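Local coordinates for protein iron aquisition yersiniabactin synthesis enzyme, YbtT (Escherichia coli, PDB 6BA9) that acts as a low-specificity type II thioesterase that maintains production of the metallophore yersiniabactin, probably by hydrolysis of thioester-bound intermediates on the synthetase, at residues His89-Gly92 with Ala93-Ala96; Phe97-Cys100 with Arg101-Gln105; Ala201-Gln204 with Gln205-Trp209; Ile230-Ala233 with Arg234-Phe237; Phe236-Gln239 with Ile240-Phe244. The protein carries 1 engineered substitution. All coordinates share one frame; numbering follows the deposited sequence.

Contact 1: His89-Gly92 with Ala93-Ala96; sequences HAMG and AQVA. Engineered in segment 89-92: A90 (natural residue Ser).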
loop_
_atom_site.group_PDB
_atom_site.type_symbol
_atom_site.label_atom_id
_atom_site.label_comp_id
_atom_site.label_asym_id
_atom_site.label_seq_id
_atom_site.Cartn_x
_atom_site.Cartn_y
_atom_site.Cartn_z
ATOM N N HIS A 89 1.006 2.085 0.174
ATOM C CA HIS A 89 1.820 2.947 -0.674
ATOM C C HIS A 89 1.778 2.425 -2.104
ATOM O O HIS A 89 1.987 1.228 -2.344
ATOM C CB HIS A 89 3.269 2.968 -0.181
ATOM C CG HIS A 89 4.127 3.980 -0.871
ATOM N ND1 HIS A 89 3.962 5.346 -0.714
ATOM C CD2 HIS A 89 5.161 3.822 -1.734
ATOM C CE1 HIS A 89 4.884 5.977 -1.423
ATOM N NE2 HIS A 89 5.613 5.078 -2.059
ATOM N N ALA A 90 1.518 3.322 -3.047
ATOM C CA ALA A 90 1.483 2.999 -4.481
ATOM C C ALA A 90 0.440 1.905 -4.699
ATOM O O ALA A 90 -0.713 2.096 -4.281
ATOM C CB ALA A 90 2.898 2.744 -5.009
ATOM N N MET A 91 0.779 0.760 -5.286
ATOM C CA MET A 91 -0.205 -0.306 -5.454
ATOM C C MET A 91 -0.910 -0.612 -4.144
ATOM O O MET A 91 -2.106 -0.941 -4.121
ATOM C CB MET A 91 0.496 -1.583 -5.932
ATOM C CG MET A 91 -0.313 -2.847 -5.843
ATOM S SD MET A 91 0.679 -4.238 -6.422
ATOM C CE MET A 91 -0.469 -5.570 -6.150
ATOM N N GLY A 92 -0.161 -0.591 -3.036
ATOM C CA GLY A 92 -0.749 -0.927 -1.754
ATOM C C GLY A 92 -1.851 0.021 -1.340
ATOM O O GLY A 92 -2.760 -0.375 -0.614
ATOM N N ALA A 93 -1.792 1.280 -1.783
ATOM C CA ALA A 93 -2.883 2.202 -1.470
ATOM C C ALA A 93 -4.186 1.761 -2.126
ATOM O O ALA A 93 -5.263 1.928 -1.549
ATOM C CB ALA A 93 -2.523 3.619 -1.914
ATOM N N GLN A 94 -4.107 1.202 -3.331
ATOM C CA GLN A 94 -5.298 0.727 -4.019
ATOM C C GLN A 94 -5.912 -0.436 -3.262
ATOM O O GLN A 94 -7.126 -0.496 -3.071
ATOM C CB GLN A 94 -4.960 0.307 -5.447
ATOM C CG GLN A 94 -4.330 1.394 -6.313
ATOM C CD GLN A 94 -3.678 0.852 -7.551
ATOM O OE1 GLN A 94 -3.209 -0.290 -7.573
ATOM N NE2 GLN A 94 -3.615 1.662 -8.591
ATOM N N VAL A 95 -5.073 -1.373 -2.813
ATOM C CA VAL A 95 -5.567 -2.500 -2.032
ATOM C C VAL A 95 -6.138 -2.031 -0.702
ATOM O O VAL A 95 -7.204 -2.494 -0.278
ATOM C CB VAL A 95 -4.488 -3.580 -1.844
ATOM C CG1 VAL A 95 -5.038 -4.715 -0.992
ATOM C CG2 VAL A 95 -4.022 -4.128 -3.193
ATOM N N ALA A 96 -5.452 -1.109 -0.025
ATOM C CA ALA A 96 -5.929 -0.601 1.256
ATOM C C ALA A 96 -7.280 0.078 1.093
ATOM O O ALA A 96 -8.182 -0.135 1.910
ATOM C CB ALA A 96 -4.913 0.383 1.840
#

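Contact 2: Phe97-Cys100 with Arg101-Gln105; sequences FETC and RLLEQ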
loop_
_atom_site.group_PDB
_atom_site.type_symbol
_atom_site.label_atom_id
_atom_site.label_comp_id
_atom_site.label_asym_id
_atom_site.label_seq_id
_atom_site.Cartn_x
_atom_site.Cartn_y
_atom_site.Cartn_z
ATOM N N PHE A 97 -7.437 0.887 0.047
ATOM C CA PHE A 97 -8.713 1.534 -0.236
ATOM C C PHE A 97 -9.822 0.513 -0.457
ATOM O O PHE A 97 -10.897 0.600 0.161
ATOM C CB PHE A 97 -8.544 2.424 -1.469
ATOM C CG PHE A 97 -9.829 3.002 -1.993
ATOM C CD1 PHE A 97 -10.553 3.906 -1.246
ATOM C CD2 PHE A 97 -10.288 2.656 -3.235
ATOM C CE1 PHE A 97 -11.733 4.460 -1.762
ATOM C CE2 PHE A 97 -11.455 3.202 -3.747
ATOM C CZ PHE A 97 -12.171 4.095 -3.005
ATOM N N GLU A 98 -9.586 -0.475 -1.331
ATOM C CA GLU A 98 -10.626 -1.462 -1.625
ATOM C C GLU A 98 -10.921 -2.348 -0.417
ATOM O O GLU A 98 -12.074 -2.751 -0.206
ATOM C CB GLU A 98 -10.248 -2.276 -2.871
ATOM C CG GLU A 98 -10.245 -1.489 -4.183
ATOM C CD GLU A 98 -11.621 -1.094 -4.658
ATOM O OE1 GLU A 98 -12.626 -1.676 -4.178
ATOM O OE2 GLU A 98 -11.689 -0.179 -5.506
ATOM N N THR A 99 -9.913 -2.632 0.403
ATOM C CA THR A 99 -10.133 -3.354 1.651
ATOM C C THR A 99 -10.991 -2.537 2.602
ATOM O O THR A 99 -11.936 -3.059 3.216
ATOM C CB THR A 99 -8.783 -3.688 2.294
ATOM O OG1 THR A 99 -8.009 -4.504 1.404
ATOM C CG2 THR A 99 -8.962 -4.461 3.600
ATOM N N CYS A 100 -10.682 -1.250 2.720
ATOM C CA CYS A 100 -11.445 -0.369 3.584
ATOM C C CYS A 100 -12.884 -0.282 3.116
ATOM O O CYS A 100 -13.807 -0.271 3.945
ATOM C CB CYS A 100 -10.787 1.014 3.606
ATOM S SG CYS A 100 -11.376 2.097 4.944
ATOM N N ARG A 101 -13.098 -0.258 1.804
ATOM C CA ARG A 101 -14.450 -0.247 1.239
ATOM C C ARG A 101 -15.242 -1.450 1.732
ATOM O O ARG A 101 -16.374 -1.310 2.214
ATOM C CB ARG A 101 -14.359 -0.223 -0.282
ATOM C CG ARG A 101 -15.667 -0.222 -1.057
ATOM C CD ARG A 101 -15.479 0.369 -2.492
ATOM N NE ARG A 101 -16.450 -0.214 -3.410
ATOM C CZ ARG A 101 -16.171 -0.785 -4.583
ATOM N NH1 ARG A 101 -14.929 -0.845 -5.045
ATOM N NH2 ARG A 101 -17.163 -1.290 -5.315
ATOM N N LEU A 102 -14.649 -2.642 1.653
ATOM C CA LEU A 102 -15.355 -3.846 2.089
ATOM C C LEU A 102 -15.635 -3.816 3.588
ATOM O O LEU A 102 -16.738 -4.163 4.024
ATOM C CB LEU A 102 -14.538 -5.090 1.729
ATOM C CG LEU A 102 -14.362 -5.350 0.228
ATOM C CD1 LEU A 102 -13.397 -6.465 -0.029
ATOM C CD2 LEU A 102 -15.710 -5.663 -0.460
ATOM N N LEU A 103 -14.663 -3.414 4.404
ATOM C CA LEU A 103 -14.848 -3.420 5.851
ATOM C C LEU A 103 -15.889 -2.398 6.283
ATOM O O LEU A 103 -16.715 -2.673 7.170
ATOM C CB LEU A 103 -13.528 -3.163 6.562
ATOM C CG LEU A 103 -12.519 -4.283 6.382
ATOM C CD1 LEU A 103 -11.251 -3.875 7.087
ATOM C CD2 LEU A 103 -13.021 -5.613 6.916
ATOM N N GLU A 104 -15.861 -1.215 5.671
ATOM C CA GLU A 104 -16.854 -0.186 5.977
ATOM C C GLU A 104 -18.252 -0.667 5.618
ATOM O O GLU A 104 -19.193 -0.508 6.416
ATOM C CB GLU A 104 -16.494 1.105 5.221
ATOM C CG GLU A 104 -17.330 2.302 5.561
ATOM C CD GLU A 104 -16.799 3.546 4.862
ATOM O OE1 GLU A 104 -15.568 3.777 4.902
ATOM O OE2 GLU A 104 -17.618 4.240 4.251
ATOM N N GLN A 105 -18.409 -1.284 4.436
ATOM C CA GLN A 105 -19.703 -1.797 3.993
ATOM C C GLN A 105 -20.224 -2.869 4.934
ATOM O O GLN A 105 -21.442 -3.005 5.128
ATOM C CB GLN A 105 -19.582 -2.418 2.606
ATOM C CG GLN A 105 -19.333 -1.470 1.456
ATOM C CD GLN A 105 -18.951 -2.228 0.192
ATOM O OE1 GLN A 105 -18.835 -3.461 0.201
ATOM N NE2 GLN A 105 -18.749 -1.502 -0.896
#

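Contact 3: Ala201-Gln204 with Gln205-Trp209; sequences ASWQ and QVDAW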
loop_
_atom_site.group_PDB
_atom_site.type_symbol
_atom_site.label_atom_id
_atom_site.label_comp_id
_atom_site.label_asym_id
_atom_site.label_seq_id
_atom_site.Cartn_x
_atom_site.Cartn_y
_atom_site.Cartn_z
ATOM N N ALA A 201 4.294 9.658 -8.363
ATOM C CA ALA A 201 2.955 10.122 -7.992
ATOM C C ALA A 201 3.048 11.580 -7.572
ATOM O O ALA A 201 3.508 11.906 -6.473
ATOM C CB ALA A 201 2.345 9.286 -6.877
ATOM N N SER A 202 2.593 12.449 -8.457
ATOM C CA SER A 202 2.619 13.870 -8.193
ATOM C C SER A 202 1.567 14.258 -7.158
ATOM O O SER A 202 0.616 13.529 -6.870
ATOM C CB SER A 202 2.328 14.631 -9.480
ATOM O OG SER A 202 0.981 14.416 -9.872
ATOM N N TRP A 203 1.718 15.469 -6.629
ATOM C CA TRP A 203 0.720 16.026 -5.724
ATOM C C TRP A 203 -0.669 15.974 -6.358
ATOM O O TRP A 203 -1.644 15.555 -5.723
ATOM C CB TRP A 203 1.109 17.468 -5.365
ATOM C CG TRP A 203 0.176 18.099 -4.371
ATOM C CD1 TRP A 203 0.372 18.206 -3.035
ATOM C CD2 TRP A 203 -1.079 18.746 -4.645
ATOM N NE1 TRP A 203 -0.690 18.853 -2.450
ATOM C CE2 TRP A 203 -1.592 19.192 -3.419
ATOM C CE3 TRP A 203 -1.819 18.979 -5.803
ATOM C CZ2 TRP A 203 -2.819 19.860 -3.321
ATOM C CZ3 TRP A 203 -3.034 19.645 -5.692
ATOM C CH2 TRP A 203 -3.510 20.064 -4.473
ATOM N N GLN A 204 -0.769 16.385 -7.625
ATOM C CA GLN A 204 -2.054 16.430 -8.320
ATOM C C GLN A 204 -2.668 15.041 -8.448
ATOM O O GLN A 204 -3.878 14.866 -8.247
ATOM C CB GLN A 204 -1.848 17.064 -9.701
ATOM C CG GLN A 204 -1.435 18.560 -9.692
ATOM C CD GLN A 204 0.014 18.885 -9.223
ATOM O OE1 GLN A 204 0.944 18.054 -9.248
ATOM N NE2 GLN A 204 0.197 20.140 -8.809
ATOM N N GLN A 205 -1.842 14.032 -8.732
ATOM C CA GLN A 205 -2.350 12.666 -8.859
ATOM C C GLN A 205 -2.895 12.143 -7.523
ATOM O O GLN A 205 -3.898 11.414 -7.493
ATOM C CB GLN A 205 -1.241 11.754 -9.400
ATOM C CG GLN A 205 -0.849 11.978 -10.879
ATOM C CD GLN A 205 -1.784 11.320 -11.883
ATOM O OE1 GLN A 205 -2.796 11.903 -12.251
ATOM N NE2 GLN A 205 -1.426 10.115 -12.365
ATOM N N VAL A 206 -2.246 12.497 -6.413
ATOM C CA VAL A 206 -2.697 12.064 -5.095
ATOM C C VAL A 206 -3.903 12.871 -4.633
ATOM O O VAL A 206 -4.862 12.318 -4.078
ATOM C CB VAL A 206 -1.534 12.119 -4.086
ATOM C CG1 VAL A 206 -1.999 11.691 -2.723
ATOM C CG2 VAL A 206 -0.370 11.245 -4.543
ATOM N N ASP A 207 -3.895 14.186 -4.890
ATOM C CA ASP A 207 -4.989 15.050 -4.468
ATOM C C ASP A 207 -6.326 14.603 -5.046
ATOM O O ASP A 207 -7.378 14.824 -4.426
ATOM C CB ASP A 207 -4.684 16.485 -4.918
ATOM C CG ASP A 207 -5.702 17.479 -4.410
ATOM O OD1 ASP A 207 -5.846 17.624 -3.187
ATOM O OD2 ASP A 207 -6.355 18.112 -5.270
ATOM N N ALA A 208 -6.310 14.006 -6.240
ATOM C CA ALA A 208 -7.523 13.526 -6.890
ATOM C C ALA A 208 -8.249 12.453 -6.093
ATOM O O ALA A 208 -9.424 12.152 -6.383
ATOM C CB ALA A 208 -7.165 13.026 -8.278
ATOM N N TRP A 209 -7.606 11.879 -5.081
ATOM C CA TRP A 209 -8.320 10.945 -4.218
ATOM C C TRP A 209 -9.472 11.601 -3.469
ATOM O O TRP A 209 -10.359 10.896 -2.971
ATOM C CB TRP A 209 -7.367 10.320 -3.213
ATOM C CG TRP A 209 -6.585 9.113 -3.708
ATOM C CD1 TRP A 209 -5.326 9.106 -4.212
ATOM C CD2 TRP A 209 -7.016 7.752 -3.693
ATOM N NE1 TRP A 209 -4.942 7.826 -4.530
ATOM C CE2 TRP A 209 -5.966 6.973 -4.213
ATOM C CE3 TRP A 209 -8.192 7.123 -3.300
ATOM C CZ2 TRP A 209 -6.060 5.587 -4.348
ATOM C CZ3 TRP A 209 -8.281 5.748 -3.434
ATOM C CH2 TRP A 209 -7.218 5.003 -3.949
#

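Contact 4: Ile230-Ala233 with Arg234-Phe237; sequences IQQA and RSFF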
loop_
_atom_site.group_PDB
_atom_site.type_symbol
_atom_site.label_atom_id
_atom_site.label_comp_id
_atom_site.label_asym_id
_atom_site.label_seq_id
_atom_site.Cartn_x
_atom_site.Cartn_y
_atom_site.Cartn_z
ATOM N N ILE A 230 9.905 4.167 3.627
ATOM C CA ILE A 230 11.027 3.416 4.183
ATOM C C ILE A 230 12.199 4.333 4.493
ATOM O O ILE A 230 12.703 4.353 5.613
ATOM C CB ILE A 230 11.413 2.285 3.207
ATOM C CG1 ILE A 230 10.256 1.275 3.117
ATOM C CG2 ILE A 230 12.700 1.606 3.651
ATOM C CD1 ILE A 230 10.317 0.396 1.865
ATOM N N GLN A 231 12.605 5.140 3.519
ATOM C CA GLN A 231 13.776 5.996 3.685
ATOM C C GLN A 231 13.516 7.162 4.633
ATOM O O GLN A 231 14.464 7.685 5.235
ATOM C CB GLN A 231 14.221 6.508 2.319
ATOM C CG GLN A 231 14.506 5.398 1.312
ATOM C CD GLN A 231 15.760 4.639 1.657
ATOM O OE1 GLN A 231 16.773 5.238 2.006
ATOM N NE2 GLN A 231 15.701 3.316 1.582
ATOM N N GLN A 232 12.265 7.599 4.761
ATOM C CA GLN A 232 11.872 8.663 5.676
ATOM C C GLN A 232 10.790 8.132 6.616
ATOM O O GLN A 232 9.770 8.782 6.855
ATOM C CB GLN A 232 11.384 9.877 4.883
ATOM C CG GLN A 232 12.432 10.490 3.948
ATOM C CD GLN A 232 13.654 10.971 4.670
ATOM O OE1 GLN A 232 13.583 11.429 5.811
ATOM N NE2 GLN A 232 14.799 10.874 4.005
ATOM N N ALA A 233 11.045 6.949 7.173
ATOM C CA ALA A 233 10.085 6.285 8.053
ATOM C C ALA A 233 9.645 7.179 9.208
ATOM O O ALA A 233 8.477 7.167 9.598
ATOM C CB ALA A 233 10.693 4.997 8.588
ATOM N N ARG A 234 10.576 7.937 9.798
ATOM C CA ARG A 234 10.204 8.779 10.929
ATOM C C ARG A 234 9.136 9.794 10.533
ATOM O O ARG A 234 8.148 9.976 11.248
ATOM C CB ARG A 234 11.442 9.458 11.520
ATOM C CG ARG A 234 12.377 8.463 12.187
ATOM C CD ARG A 234 13.510 9.116 12.964
ATOM N NE ARG A 234 14.593 8.158 13.172
ATOM C CZ ARG A 234 14.721 7.360 14.229
ATOM N NH1 ARG A 234 13.848 7.395 15.233
ATOM N NH2 ARG A 234 15.749 6.520 14.285
ATOM N N SER A 235 9.299 10.442 9.373
ATOM C CA SER A 235 8.294 11.387 8.894
ATOM C C SER A 235 6.977 10.683 8.566
ATOM O O SER A 235 5.889 11.196 8.877
ATOM C CB SER A 235 8.828 12.121 7.665
ATOM O OG SER A 235 10.004 12.851 7.975
ATOM N N PHE A 236 7.058 9.515 7.920
ATOM C CA PHE A 236 5.864 8.760 7.538
ATOM C C PHE A 236 5.025 8.411 8.762
ATOM O O PHE A 236 3.828 8.712 8.821
ATOM C CB PHE A 236 6.340 7.510 6.783
ATOM C CG PHE A 236 5.239 6.623 6.228
ATOM C CD1 PHE A 236 4.583 6.947 5.053
ATOM C CD2 PHE A 236 4.928 5.415 6.852
ATOM C CE1 PHE A 236 3.613 6.107 4.537
ATOM C CE2 PHE A 236 3.953 4.579 6.338
ATOM C CZ PHE A 236 3.298 4.929 5.186
ATOM N N PHE A 237 5.638 7.794 9.768
ATOM C CA PHE A 237 4.879 7.433 10.961
ATOM C C PHE A 237 4.432 8.644 11.760
ATOM O O PHE A 237 3.337 8.620 12.325
ATOM C CB PHE A 237 5.623 6.404 11.811
ATOM C CG PHE A 237 5.671 5.048 11.155
ATOM C CD1 PHE A 237 4.530 4.257 11.102
ATOM C CD2 PHE A 237 6.821 4.588 10.558
ATOM C CE1 PHE A 237 4.555 3.021 10.481
ATOM C CE2 PHE A 237 6.854 3.367 9.944
ATOM C CZ PHE A 237 5.713 2.579 9.901
HETATM O O HOH W 1 12.195 10.866 8.227
HETATM O O HOH W 2 11.251 13.610 5.254
#

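Contact 5: Phe236-Gln239 with Ile240-Phe244; sequences FFTQ and IVRHF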
loop_
_atom_site.group_PDB
_atom_site.type_symbol
_atom_site.label_atom_id
_atom_site.label_comp_id
_atom_site.label_asym_id
_atom_site.label_seq_id
_atom_site.Cartn_x
_atom_site.Cartn_y
_atom_site.Cartn_z
ATOM N N PHE A 236 7.058 9.515 7.920
ATOM C CA PHE A 236 5.864 8.760 7.538
ATOM C C PHE A 236 5.025 8.411 8.762
ATOM O O PHE A 236 3.828 8.712 8.821
ATOM C CB PHE A 236 6.340 7.510 6.783
ATOM C CG PHE A 236 5.239 6.623 6.228
ATOM C CD1 PHE A 236 4.583 6.947 5.053
ATOM C CD2 PHE A 236 4.928 5.415 6.852
ATOM C CE1 PHE A 236 3.613 6.107 4.537
ATOM C CE2 PHE A 236 3.953 4.579 6.338
ATOM C CZ PHE A 236 3.298 4.929 5.186
ATOM N N PHE A 237 5.638 7.794 9.768
ATOM C CA PHE A 237 4.879 7.433 10.961
ATOM C C PHE A 237 4.432 8.644 11.760
ATOM O O PHE A 237 3.337 8.620 12.325
ATOM C CB PHE A 237 5.623 6.404 11.811
ATOM C CG PHE A 237 5.671 5.048 11.155
ATOM C CD1 PHE A 237 4.530 4.257 11.102
ATOM C CD2 PHE A 237 6.821 4.588 10.558
ATOM C CE1 PHE A 237 4.555 3.021 10.481
ATOM C CE2 PHE A 237 6.854 3.367 9.944
ATOM C CZ PHE A 237 5.713 2.579 9.901
ATOM N N THR A 238 5.238 9.707 11.807
ATOM C CA THR A 238 4.809 10.927 12.481
ATOM C C THR A 238 3.492 11.433 11.913
ATOM O O THR A 238 2.569 11.777 12.663
ATOM C CB THR A 238 5.879 12.005 12.352
ATOM O OG1 THR A 238 7.048 11.578 13.038
ATOM C CG2 THR A 238 5.381 13.306 12.959
ATOM N N GLN A 239 3.377 11.478 10.582
ATOM C CA GLN A 239 2.158 12.028 10.004
ATOM C C GLN A 239 0.971 11.113 10.248
ATOM O O GLN A 239 -0.145 11.585 10.467
ATOM C CB GLN A 239 2.349 12.316 8.517
ATOM C CG GLN A 239 3.385 13.389 8.250
ATOM C CD GLN A 239 3.083 14.688 8.979
ATOM O OE1 GLN A 239 1.931 15.072 9.128
ATOM N NE2 GLN A 239 4.128 15.351 9.466
ATOM N N ILE A 240 1.177 9.797 10.221
ATOM C CA ILE A 240 0.078 8.891 10.541
ATOM C C ILE A 240 -0.406 9.124 11.967
ATOM O O ILE A 240 -1.598 9.317 12.216
ATOM C CB ILE A 240 0.505 7.429 10.301
ATOM C CG1 ILE A 240 0.759 7.221 8.810
ATOM C CG2 ILE A 240 -0.531 6.478 10.821
ATOM C CD1 ILE A 240 1.347 5.874 8.460
ATOM N N VAL A 241 0.507 9.100 12.938
ATOM C CA VAL A 241 0.065 9.214 14.327
ATOM C C VAL A 241 -0.632 10.546 14.574
ATOM O O VAL A 241 -1.691 10.594 15.217
ATOM C CB VAL A 241 1.242 8.988 15.294
ATOM C CG1 VAL A 241 0.770 9.192 16.744
ATOM C CG2 VAL A 241 1.821 7.611 15.123
ATOM N N ARG A 242 -0.057 11.641 14.061
ATOM C CA ARG A 242 -0.599 12.988 14.278
ATOM C C ARG A 242 -2.039 13.099 13.806
ATOM O O ARG A 242 -2.836 13.852 14.384
ATOM C CB ARG A 242 0.215 14.028 13.492
ATOM C CG ARG A 242 1.545 14.388 14.072
ATOM C CD ARG A 242 2.191 15.505 13.233
ATOM N NE ARG A 242 1.386 16.732 13.256
ATOM C CZ ARG A 242 0.880 17.360 12.191
ATOM N NH1 ARG A 242 1.094 16.920 10.957
ATOM N NH2 ARG A 242 0.161 18.462 12.363
ATOM N N HIS A 243 -2.387 12.395 12.731
ATOM C CA HIS A 243 -3.687 12.571 12.100
ATOM C C HIS A 243 -4.780 11.633 12.608
ATOM O O HIS A 243 -5.937 11.816 12.229
ATOM C CB HIS A 243 -3.570 12.466 10.573
ATOM C CG HIS A 243 -2.946 13.670 9.944
ATOM N ND1 HIS A 243 -1.593 13.798 9.742
ATOM C CD2 HIS A 243 -3.502 14.827 9.505
ATOM C CE1 HIS A 243 -1.338 14.971 9.190
ATOM N NE2 HIS A 243 -2.481 15.617 9.038
ATOM N N PHE A 244 -4.457 10.640 13.442
ATOM C CA PHE A 244 -5.453 9.706 13.975
ATOM C C PHE A 244 -5.326 9.634 15.492
ATOM O O PHE A 244 -5.160 8.560 16.072
ATOM C CB PHE A 244 -5.314 8.337 13.305
ATOM C CG PHE A 244 -5.564 8.388 11.829
ATOM C CD1 PHE A 244 -6.856 8.377 11.324
ATOM C CD2 PHE A 244 -4.512 8.517 10.944
ATOM C CE1 PHE A 244 -7.090 8.462 9.960
ATOM C CE2 PHE A 244 -4.745 8.603 9.577
ATOM C CZ PHE A 244 -6.028 8.583 9.085
#

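Contact 1: His89-Gly92 with Ala93-Ala96
A90 with A93, M91 with V95 and G92 with A96 form a local contact in the sharp turn from strand 84-89 into helix 91-105, the nucleophile elbow of the alpha/beta-hydrolase fold. A90 is an engineered residue that replaces the serine of the Gly-x-Ser-x-Gly motif, and it occupies the N-cap position. Its positive phi of 58°, paired with a psi of -124°, is the backbone conformation known from such elbows. The A90 carbonyl O accepts from A93 N at 2.8 Å, with the donor well above the carbonyl plane, and A93 CB lies 3.3 Å from the same A90 O. Regular helix follows: V95 N reaches M91 O at 3.3 Å, and A96 N reaches G92 O at 2.9 Å. M91 O also takes a weak bond from Q94 N, so two amides converge on it. The extended Q94 side chain passes alongside M91: with CG anti to its carbonyl carbon (chi1 -58°), OE1 comes to 3.7 Å from M91 CA. That oxygen is hydrogen-bonded to T172 OG1. At the strand end the H89 ring is fixed through both nitrogens, ND1 to S116 OG and NE2 to H226 O, while Y228 meets it edge-to-face. M91 itself packs on helices 63-77 and 155-174. The tight turn sets residue 90 at the positive end of the helix dipole, next to the amide of M91; as in other alpha/beta hydrolases, this would probably help to stabilise negative charge during catalysis.

Contact 2: Phe97-Cys100 with Arg101-Gln105
Four successive i to i+4 hydrogen bonds, R101 N to F97 O (2.9 Å), L102 N to E98 O (3.2 Å), L103 N to T99 O (3.0 Å) and E104 N to C100 O (2.8 Å), make this a regular piece of alpha-helix. On one side of it E98 and R101, three residues apart, run side by side and form a salt bridge, with E98 OE1 2.6 Å from R101 NH1. The hydrogen bond within that pair is weak, bent to 116° at the proton, and the carboxylate and guanidinium planes stand 74° apart, so the two groups do not share the flat two-pronged geometry. The bend of E98 at chi2 (-70°) turns its carboxylate along the helix toward the following turn, where the extended R101 chain meets it. The other carboxylate oxygen, E98 OE2, is hydrogen-bonded to the hydroxyls of Y175 and Y177 and is thereby held from outside the helix. The helix, 91-105, is the connection of a beta-alpha-beta unit between strands 84-89 and 112-116. Its sheet-facing side carries T99, C100 and L103, all of which touch L86 of strand 84-89; L103 also reaches L84. Within the helix, L103 CG lies 3.4 Å from T99 O, and T99 CG2 approaches L103 CD1 at 4.2 Å. T99 OG1 bonds back to V95 O, one turn earlier. L102 is directed at helix 63-77, where it touches A71, with its CG 3.5 Å from E98 O. The carboxylate of E104 is taken up by T188 OG1 and R187 N.

Contact 3: Ala201-Gln204 with Gln205-Trp209
S202 and Q205 make the first contact of this short helix: S202 OG accepts from Q205 N at 3.1 Å in a fairly straight bond (158°), the N-cap interaction. A chi1 of 68° sets OG between the S202 backbone N and carbonyl carbon, facing the start of the helix, and Q205 CG rests 3.2 Å from the same oxygen. One residue on, W203 and D207 lie alongside each other. D207 CB sits over one face of the six-membered ring of W203, 3.8 Å from its centroid, in a CH-pi contact. The carboxylate continues across that face, only 18° from parallel with the ring, with D207 CG 3.4 Å from W203 CH2. On the inner side A201 CB touches V206 CG2 at 4.1 Å. The backbone supports these pairs through V206 N to S202 O (3.1 Å) and D207 N to W203 O (2.8 Å), and the chain then runs on into a short 3-10 segment that includes W209. Beyond this shell, D207 OD1 forms a salt bridge with R210 NE, which helps to hold the carboxylate over the indole, and P219 touches both W203 and D207. Q205 NE2 donates to H124 O. V206 packs on L192 and C194, and W209 NE1 is hydrogen-bonded to C118 O, tying the turn to the loop there. The stretch is the helical part of the crossover between parallel strands 190-195 and 216-222, a right-handed type of beta-alpha-beta connection on which the alpha/beta-hydrolase sheet is built.

Contact 4: Ile230-Ala233 with Arg234-Phe237
The F237 ring approaches A233 obliquely, its CD2 only 3.2 Å from A233 O. One face of this ring is taken by the preceding residue, with F236 CD2 standing 4.1 Å above the plane over its centre. W33 meets F237 edge-to-face and W7 meets it at about 45°, so the ring belongs to an aromatic cluster. The chi1 of F237, -70°, swings the ring back over the previous turn and onto that carbonyl. A233 O also accepts from F237 N at 2.9 Å in an essentially straight bond, and F236 N bonds to Q232 O at 3.0 Å; these are the opening bonds of helix 233-243. Q232 leaves helix 228-231 and serves as N-cap of the next, but its side chain acts through water. Water 1 donates to Q232 OE1 (2.8 Å) and accepts from S235 N (3.1 Å). Water 2 donates to the same Q232 OE1 (3.2 Å) and accepts from S235 OG (3.1 Å). The extended R234 side chain carries its guanidinium to a salt bridge with E36. The amide of S235, in the first turn, thus has a water as acceptor, and Q232 OE1, bonded by both waters, links the N-cap residue to the S235 backbone and side chain through solvent.

Contact 5: Phe236-Gln239 with Ile240-Phe244
F236 and I240 form the tight side of this helical contact. I240 CD1 lies over one face of the F236 ring, 4.0 Å from its centroid in a CH-pi contact, and comes to 3.6 Å from F236 CE2. The same methyl makes a looser contact with F237 CD1 at 4.4 Å. Another close pairing occurs at the helix end, where Q239 O receives two bonds from H243: one from ND1 at 2.7 Å, with Q239 O in the imidazole plane, and a longer one from the backbone N at 3.3 Å. The ND1 bond fixes the rotation of the ring and requires a proton on ND1. Toward solvent the packing is slacker. R242 NH1 gives Q239 OE1 only a weak hydrogen bond, despite the 2.7 Å separation, with amide and guanidinium planes 67° apart; a bend at chi3 (63°) turns the arginine back toward Q239. T238 CG2 brushes R242 CD at 3.9 Å, and T238 OG1 bonds to R234 O. The buried side of helix 233-243 lies against the central sheet: I240 touches I114 of strand 112-116, F236 and Q239 touch L193 of strand 190-195, and H243 packs on T217 and V220 of strand 216-222.

In the fold
Contacts 1 and 2 are consecutive parts of helix 91-105, their centres about 13 Å apart, leading from the nucleophile elbow out toward the surface. Contact 3, on a separate crossover, joins this helix where F97 CG meets W209 CZ3 at 3.5 Å; its centre is about 14 Å from that of contact 1. Contacts 4 and 5 share F236 and F237 in helix 233-243, with centres about 10 Å apart. A93 and I240 touch the successive residues I115 and I114 of strand 112-116, consistent with the two helices covering opposite faces of the sheet. Contacts 4 and 5 each approach contact 1, the probable active-site element, to about 5 Å between nearest atoms.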